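Local structure of epidermin leader peptide processing serine protease EpiP (3QFH) at residues V221-N225 against D226-V230. The protein is a subtilisin-like serine protease that probably cleaves the leader peptide from the precursor of the lantibiotic epidermin. Residues are numbered along the deposited sequence; the frame is centred on the assembly and turned at random.
Sequences VQAAN and DGNQV
The side-chain amide of Gln-222 meets the carboxylate of Asp-226 one helical turn on, the two planes turned 49° apart. NE2 of Gln-222 donates within its own amide plane to OD1 of Asp-226 at 2.9 Å, yet reaches that oxygen from above the carboxylate, 43° out of plane. With CG anti to the backbone N, the glutamine chain bends at chi2 (64°), and this carries NE2 to the carboxylate. OD2 has a salt bridge to Lys-149 and a hydrogen bond with the hydroxyl of Tyr-203, so both carboxylate oxygens are engaged, which would probably favour the ionised form. The second amide, that of Asn-228, sends ND2 to Ala-223 O at 3.0 Å, in the carbonyl plane and on a lone pair, while the backbone N of Asn-228 bonds the same oxygen at 3.2 Å; OD1 of Asn-228 turns to Thr-201. Asp-226 N closes the last turn on Gln-222 O (2.8 Å). Gly-227 N bonds Ala-224 O at 3.3 Å; this bond, that from Asn-228 N and the positive phi of Gly-227 make the Schellman motif ending helix 213-225. The chain then enters strand 230-233, the return leg of a beta-alpha-beta crossover from strand 200-204 in the parallel sheet of the subtilisin-like fold.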
loop_
_atom_site.group_PDB
_atom_site.type_symbol
_atom_site.label_atom_id
_atom_site.label_comp_id
_atom_site.label_asym_id
_atom_site.label_seq_id
_atom_site.Cartn_x
_atom_site.Cartn_y
_atom_site.Cartn_z
ATOM N N VAL A 221 -8.313 6.928 5.281
ATOM C CA VAL A 221 -9.004 8.128 5.760
ATOM C C VAL A 221 -8.211 8.813 6.889
ATOM O O VAL A 221 -8.085 10.051 6.928
ATOM C CB VAL A 221 -10.441 7.780 6.240
ATOM C CG1 VAL A 221 -11.064 8.941 6.978
ATOM C CG2 VAL A 221 -11.329 7.369 5.037
ATOM N N GLN A 222 -7.683 8.021 7.807
ATOM C CA GLN A 222 -6.925 8.582 8.917
ATOM C C GLN A 222 -5.663 9.310 8.418
ATOM O O GLN A 222 -5.359 10.430 8.862
ATOM C CB GLN A 222 -6.525 7.485 9.906
ATOM C CG GLN A 222 -5.847 8.028 11.131
ATOM C CD GLN A 222 -6.771 8.907 11.937
ATOM O OE1 GLN A 222 -7.847 8.470 12.343
ATOM N NE2 GLN A 222 -6.366 10.149 12.163
ATOM N N ALA A 223 -4.952 8.664 7.500
ATOM C CA ALA A 223 -3.718 9.205 6.914
ATOM C C ALA A 223 -3.995 10.532 6.212
ATOM O O ALA A 223 -3.234 11.496 6.368
ATOM C CB ALA A 223 -3.101 8.209 5.934
ATOM N N ALA A 224 -5.078 10.565 5.446
ATOM C CA ALA A 224 -5.487 11.761 4.735
ATOM C C ALA A 224 -5.899 12.849 5.720
ATOM O O ALA A 224 -5.595 14.026 5.509
ATOM C CB ALA A 224 -6.617 11.453 3.759
ATOM N N ASN A 225 -6.591 12.477 6.797
ATOM C CA ASN A 225 -6.974 13.478 7.808
ATOM C C ASN A 225 -5.775 14.020 8.570
ATOM O O ASN A 225 -5.800 15.156 9.034
ATOM C CB ASN A 225 -8.007 12.932 8.807
ATOM C CG ASN A 225 -9.408 12.821 8.209
ATOM O OD1 ASN A 225 -9.704 13.412 7.165
ATOM N ND2 ASN A 225 -10.274 12.057 8.870
ATOM N N ASP A 226 -4.754 13.189 8.733
ATOM C CA ASP A 226 -3.525 13.581 9.430
ATOM C C ASP A 226 -2.585 14.446 8.562
ATOM O O ASP A 226 -1.528 14.844 9.022
ATOM C CB ASP A 226 -2.768 12.345 9.948
ATOM C CG ASP A 226 -3.452 11.671 11.151
ATOM O OD1 ASP A 226 -4.418 12.231 11.709
ATOM O OD2 ASP A 226 -2.994 10.566 11.550
ATOM N N GLY A 227 -2.958 14.711 7.313
ATOM C CA GLY A 227 -2.168 15.576 6.445
ATOM C C GLY A 227 -0.999 14.929 5.725
ATOM O O GLY A 227 -0.109 15.629 5.246
ATOM N N ASN A 228 -0.994 13.601 5.649
ATOM C CA ASN A 228 0.031 12.872 4.901
ATOM C C ASN A 228 -0.325 12.975 3.442
ATOM O O ASN A 228 -1.306 12.384 3.004
ATOM C CB ASN A 228 0.035 11.400 5.282
ATOM C CG ASN A 228 0.392 11.178 6.710
ATOM O OD1 ASN A 228 1.552 11.297 7.094
ATOM N ND2 ASN A 228 -0.596 10.810 7.513
ATOM N N GLN A 229 0.462 13.695 2.669
ATOM C CA GLN A 229 0.132 13.867 1.262
ATOM C C GLN A 229 0.477 12.688 0.375
ATOM O O GLN A 229 0.026 12.641 -0.758
ATOM C CB GLN A 229 0.725 15.166 0.699
ATOM C CG GLN A 229 -0.066 16.404 1.106
ATOM C CD GLN A 229 0.245 17.586 0.219
ATOM O OE1 GLN A 229 1.350 18.108 0.236
ATOM N NE2 GLN A 229 -0.731 18.000 -0.577
ATOM N N VAL A 230 1.289 11.760 0.864
ATOM C CA VAL A 230 1.586 10.529 0.115
ATOM C C VAL A 230 1.204 9.350 1.011
ATOM O O VAL A 230 1.633 9.271 2.146
ATOM C CB VAL A 230 3.069 10.430 -0.315
ATOM C CG1 VAL A 230 3.340 9.099 -1.066
ATOM C CG2 VAL A 230 3.465 11.638 -1.167
#